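PDB 6ICA: aminopeptidase, which probably removes amino acids one at a time from the N-terminal ends of peptides, as a zinc-dependent aminopeptidase of family M28. Local coordinates for residues Pro231-Gly236 / Val413-Glu418; Ile235-Asp240 / Ser254-Ile259. All coordinates share one frame; numbering follows the deposited sequence.

Contact 1: Pro231-Gly236 / Val413-Glu418; sequences PAIVIG and VAFAIE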
loop_
_atom_site.group_PDB
_atom_site.type_symbol
_atom_site.label_atom_id
_atom_site.label_comp_id
_atom_site.label_asym_id
_atom_site.label_seq_id
_atom_site.Cartn_x
_atom_site.Cartn_y
_atom_site.Cartn_z
ATOM N N PRO A 231 -7.109 17.607 -8.391
ATOM C CA PRO A 231 -7.040 16.479 -7.458
ATOM C C PRO A 231 -6.367 15.261 -8.101
ATOM O O PRO A 231 -6.694 14.866 -9.217
ATOM C CB PRO A 231 -8.509 16.219 -7.114
ATOM C CG PRO A 231 -9.166 17.595 -7.275
ATOM C CD PRO A 231 -8.467 18.178 -8.476
ATOM N N ALA A 232 -5.417 14.691 -7.372
ATOM C CA ALA A 232 -4.495 13.700 -7.905
ATOM C C ALA A 232 -5.038 12.279 -7.890
ATOM O O ALA A 232 -5.942 11.945 -7.124
ATOM C CB ALA A 232 -3.182 13.749 -7.110
ATOM N N ILE A 233 -4.454 11.443 -8.740
ATOM C CA ILE A 233 -4.664 10.000 -8.685
ATOM C C ILE A 233 -3.455 9.361 -7.999
ATOM O O ILE A 233 -2.311 9.665 -8.352
ATOM C CB ILE A 233 -4.839 9.379 -10.104
ATOM C CG1 ILE A 233 -6.007 10.042 -10.860
ATOM C CG2 ILE A 233 -5.023 7.865 -10.008
ATOM C CD1 ILE A 233 -7.321 10.016 -10.124
ATOM N N VAL A 234 -3.692 8.473 -7.036
ATOM C CA VAL A 234 -2.575 7.862 -6.313
ATOM C C VAL A 234 -2.547 6.325 -6.465
ATOM O O VAL A 234 -3.545 5.639 -6.246
ATOM C CB VAL A 234 -2.615 8.233 -4.813
ATOM C CG1 VAL A 234 -1.503 7.500 -4.032
ATOM C CG2 VAL A 234 -2.525 9.753 -4.619
ATOM N N ILE A 235 -1.386 5.801 -6.837
ATOM C CA ILE A 235 -1.180 4.370 -6.911
ATOM C C ILE A 235 -0.071 3.973 -5.962
ATOM O O ILE A 235 1.058 4.473 -6.068
ATOM C CB ILE A 235 -0.828 3.932 -8.340
ATOM C CG1 ILE A 235 -2.008 4.227 -9.273
ATOM C CG2 ILE A 235 -0.479 2.463 -8.368
ATOM C CD1 ILE A 235 -1.605 4.542 -10.675
ATOM N N GLY A 236 -0.379 3.054 -5.046
ATOM C CA GLY A 236 0.546 2.716 -3.973
ATOM C C GLY A 236 0.841 1.240 -3.731
ATOM O O GLY A 236 0.113 0.346 -4.168
ATOM N N VAL A 413 -2.402 0.507 -14.510
ATOM C CA VAL A 413 -2.342 1.378 -15.676
ATOM C C VAL A 413 -3.737 1.845 -16.128
ATOM O O VAL A 413 -3.932 3.014 -16.449
ATOM C CB VAL A 413 -1.628 0.662 -16.836
ATOM C CG1 VAL A 413 -1.869 1.379 -18.143
ATOM C CG2 VAL A 413 -0.143 0.552 -16.547
ATOM N N ALA A 414 -4.705 0.936 -16.155
ATOM C CA ALA A 414 -6.071 1.288 -16.577
ATOM C C ALA A 414 -6.695 2.294 -15.615
ATOM O O ALA A 414 -7.342 3.247 -16.035
ATOM C CB ALA A 414 -6.944 0.041 -16.689
ATOM N N PHE A 415 -6.498 2.050 -14.322
ATOM C CA PHE A 415 -6.946 2.933 -13.244
ATOM C C PHE A 415 -6.384 4.340 -13.441
ATOM O O PHE A 415 -7.107 5.333 -13.404
ATOM C CB PHE A 415 -6.486 2.355 -11.899
ATOM C CG PHE A 415 -6.905 3.152 -10.688
ATOM C CD1 PHE A 415 -8.112 2.882 -10.043
ATOM C CD2 PHE A 415 -6.069 4.133 -10.157
ATOM C CE1 PHE A 415 -8.482 3.585 -8.896
ATOM C CE2 PHE A 415 -6.433 4.849 -9.022
ATOM C CZ PHE A 415 -7.646 4.579 -8.385
ATOM N N ALA A 416 -5.075 4.404 -13.644
ATOM C CA ALA A 416 -4.372 5.663 -13.815
ATOM C C ALA A 416 -4.879 6.403 -15.042
ATOM O O ALA A 416 -5.182 7.580 -14.974
ATOM C CB ALA A 416 -2.862 5.418 -13.927
ATOM N N ILE A 417 -4.967 5.708 -16.170
ATOM C CA ILE A 417 -5.335 6.360 -17.418
ATOM C C ILE A 417 -6.795 6.805 -17.406
ATOM O O ILE A 417 -7.086 7.957 -17.718
ATOM C CB ILE A 417 -5.053 5.448 -18.628
ATOM C CG1 ILE A 417 -3.538 5.369 -18.841
ATOM C CG2 ILE A 417 -5.700 5.995 -19.883
ATOM C CD1 ILE A 417 -3.100 4.447 -19.938
ATOM N N GLU A 418 -7.702 5.917 -17.008
ATOM C CA GLU A 418 -9.125 6.259 -16.971
ATOM C C GLU A 418 -9.419 7.447 -16.056
ATOM O O GLU A 418 -10.122 8.377 -16.450
ATOM C CB GLU A 418 -9.953 5.052 -16.535
ATOM C CG GLU A 418 -10.192 4.004 -17.637
ATOM C CD GLU A 418 -11.170 4.469 -18.713
ATOM O OE1 GLU A 418 -11.845 5.518 -18.531
ATOM O OE2 GLU A 418 -11.277 3.766 -19.736
#

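Contact 2: Ile235-Asp240 / Ser254-Ile259; sequences IGAHMD and SGSSSI. With ZN (zinc ion), chain G.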
loop_
_atom_site.group_PDB
_atom_site.type_symbol
_atom_site.label_atom_id
_atom_site.label_comp_id
_atom_site.label_asym_id
_atom_site.label_seq_id
_atom_site.Cartn_x
_atom_site.Cartn_y
_atom_site.Cartn_z
ATOM N N ILE A 235 -1.386 5.801 -6.837
ATOM C CA ILE A 235 -1.180 4.370 -6.911
ATOM C C ILE A 235 -0.071 3.973 -5.962
ATOM O O ILE A 235 1.058 4.473 -6.068
ATOM C CB ILE A 235 -0.828 3.932 -8.340
ATOM C CG1 ILE A 235 -2.008 4.227 -9.273
ATOM C CG2 ILE A 235 -0.479 2.463 -8.368
ATOM C CD1 ILE A 235 -1.605 4.542 -10.675
ATOM N N GLY A 236 -0.379 3.054 -5.046
ATOM C CA GLY A 236 0.546 2.716 -3.973
ATOM C C GLY A 236 0.841 1.240 -3.731
ATOM O O GLY A 236 0.113 0.346 -4.168
ATOM N N ALA A 237 1.945 1.008 -3.023
ATOM C CA ALA A 237 2.383 -0.301 -2.558
ATOM C C ALA A 237 3.347 -0.027 -1.411
ATOM O O ALA A 237 3.779 1.112 -1.235
ATOM C CB ALA A 237 3.073 -1.103 -3.683
ATOM N N HIS A 238 3.679 -1.032 -0.610
ATOM C CA HIS A 238 4.673 -0.774 0.425
ATOM C C HIS A 238 5.945 -1.560 0.168
ATOM O O HIS A 238 5.899 -2.684 -0.339
ATOM C CB HIS A 238 4.107 -1.049 1.824
ATOM C CG HIS A 238 3.841 -2.493 2.135
ATOM N ND1 HIS A 238 4.765 -3.303 2.760
ATOM C CD2 HIS A 238 2.724 -3.249 1.986
ATOM C CE1 HIS A 238 4.239 -4.502 2.958
ATOM N NE2 HIS A 238 3.003 -4.496 2.494
ATOM N N MET A 239 7.078 -0.941 0.501
ATOM C CA MET A 239 8.400 -1.456 0.140
ATOM C C MET A 239 9.053 -2.299 1.234
ATOM O O MET A 239 10.077 -2.946 0.990
ATOM C CB MET A 239 9.353 -0.292 -0.209
ATOM C CG MET A 239 9.819 0.491 1.033
ATOM S SD MET A 239 11.064 1.789 0.755
ATOM C CE MET A 239 10.094 3.102 0.005
ATOM N N ASP A 240 8.488 -2.273 2.439
ATOM C CA ASP A 240 9.175 -2.854 3.601
ATOM C C ASP A 240 8.766 -4.288 3.898
ATOM O O ASP A 240 7.836 -4.816 3.307
ATOM C CB ASP A 240 8.940 -1.988 4.856
ATOM C CG ASP A 240 7.477 -1.959 5.276
ATOM O OD1 ASP A 240 6.622 -1.707 4.396
ATOM O OD2 ASP A 240 7.179 -2.188 6.474
ATOM N N SER A 254 5.858 -8.080 -4.714
ATOM C CA SER A 254 5.008 -8.250 -5.884
ATOM C C SER A 254 4.224 -6.969 -6.218
ATOM O O SER A 254 4.218 -6.510 -7.364
ATOM C CB SER A 254 4.061 -9.442 -5.656
ATOM O OG SER A 254 3.172 -9.209 -4.568
ATOM N N GLY A 255 3.565 -6.385 -5.222
ATOM C CA GLY A 255 2.846 -5.129 -5.440
ATOM C C GLY A 255 3.787 -3.991 -5.837
ATOM O O GLY A 255 3.479 -3.215 -6.746
ATOM N N SER A 256 4.927 -3.884 -5.141
ATOM C CA SER A 256 5.956 -2.888 -5.454
ATOM C C SER A 256 6.442 -3.003 -6.907
ATOM O O SER A 256 6.622 -2.001 -7.584
ATOM C CB SER A 256 7.159 -3.027 -4.502
ATOM O OG SER A 256 6.829 -2.619 -3.183
ATOM N N SER A 257 6.646 -4.233 -7.368
ATOM C CA SER A 257 7.109 -4.501 -8.723
ATOM C C SER A 257 6.014 -4.291 -9.776
ATOM O O SER A 257 6.293 -3.815 -10.880
ATOM C CB SER A 257 7.658 -5.932 -8.816
ATOM O OG SER A 257 8.709 -6.116 -7.875
ATOM N N SER A 258 4.783 -4.692 -9.460
ATOM C CA SER A 258 3.665 -4.429 -10.358
ATOM C C SER A 258 3.499 -2.936 -10.616
ATOM O O SER A 258 3.338 -2.523 -11.767
ATOM C CB SER A 258 2.350 -5.013 -9.814
ATOM O OG SER A 258 2.365 -6.437 -9.843
ATOM N N ILE A 259 3.544 -2.101 -9.582
ATOM C CA ILE A 259 3.283 -0.683 -9.870
ATOM C C ILE A 259 4.501 0.009 -10.477
ATOM O O ILE A 259 4.349 1.002 -11.192
ATOM C CB ILE A 259 2.810 0.110 -8.634
ATOM C CG1 ILE A 259 3.928 0.296 -7.613
ATOM C CG2 ILE A 259 1.572 -0.546 -7.997
ATOM C CD1 ILE A 259 3.574 1.344 -6.542
HETATM ZN ZN ZN G . 1.651 -6.144 2.770
HETATM O O HOH W 1 1.389 -6.030 4.690
HETATM O O HOH W 2 -0.145 -7.658 3.315
#

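Contact 1: Pro231-Gly236 / Val413-Glu418
Ile233 and Ala416 mark the nearest approach of two backbones, 6.7 Å between their CA atoms, where strand 232-236 and helix 413-418 run almost exactly antiparallel (171°) with their axes 9.0 Å apart. The space between them is filled by hydrocarbon from two isoleucines, a phenylalanine and an alanine, and no hydrogen bond crosses it. Phe415 reaches across from the helix: with CG anti to its backbone N (chi1 -179°) the ring extends toward the strand. There the methyl CG2 of Ile233 comes up obliquely to one side of the ring, 3.5 Å from Phe415 CE2 and 3.9 Å from Phe415 CD2. The strand is interior to the eight-stranded mixed sheet of the M28 peptidase fold, hydrogen-bonded to parallel neighbours 277-282 and 306-311, and helix 402-420 lies against one face of that sheet. Strand alternation therefore turns Ile233 to the helix and Val234 away from it, onto Ile280 and Tyr282; beta-branched residues suit the extended backbone and offer methyls to both faces of the sheet. Ile235 works through its longer branch. Its CG1 passes Phe415 CD2 at 4.2 Å, the two side chains sliding by each other in opposite directions, and its CD1 continues to the methyl of Ala416, 3.6 Å from CB. Alanine suits this place, because its short side chain lets the isoleucine end come close to the helix. Phe415 also packs on Val310 of strand 306-311 and on Leu337 and Leu341 of helix 335-349, a largely apolar setting, though Val234 O also comes within 4.1 Å of Phe415 CE2.

Contact 2: Ile235-Asp240 / Ser254-Ile259
Ile259, Ala237 and Ser256 bury the most surface where helix 254-259 crosses strand 235-238. Ile259 lies over the strand with both branches in use: CD1 sits 3.8 Å from Ala237 CB, while CG2 meets Ile235 CG2 at 3.7 Å, the two isoleucines sliding past each other. Its CG1 is turned between the backbone N and the carbonyl carbon (chi1 70°), which brings CD1 over the Gly236-Ala237 peptide, beside the Ala237 methyl. That alanine has its methyl against the helix backbone itself, 3.6 Å from Ser256 N. Ala237 and Gly255, both small, meet where the backbones are close, with the CA atoms of Ala237 and Ser256 only 5.3 Å apart. The pairing belongs to a beta-alpha-beta unit, strand 232-238, helix 249-268 and strand 277-282, with the metal site at the strand's C-terminal end. Ser256 is short and polar; its OG is hydrogen-bonded to Asp252 O, one turn back in the helix, and lies 3.0 Å from His238 O. His238 itself turns away from the helix and binds zinc through NE2 at 2.1 Å, alongside Asp251, Asp313 and water. Its ND1 donates to Asp240 OD1 (2.9 Å), from above the carboxylate plane, with the acceptor tilted out of the ring plane and a bent angle of 138°, a bond that should limit rotation of the imidazole. Asp240 OD2 in turn accepts from the backbone N of Glu286, a ligand of the second zinc.

Both contacts are made on strand 232-238, their centres lying 14 Å apart; their segments overlap at Ile235 and Gly236, and of these Ile235 touches both helices. Contact 1 uses the N-terminal part of the strand and contact 2 its C-terminal end, nearer the centre of the chain and the zinc ions. Helix 249-268 follows almost directly in sequence, whereas helix 402-420 comes near the end of the chain, so contact 1 closes a separation of some 180 residues. The two helices are neighbours: Ser258 is hydrogen-bonded to both Met405 and Ser409. Ile235 packs on both, with a different methyl for each, and one strand packs on a late helix at one end and supplies the zinc ligand His238 at the other.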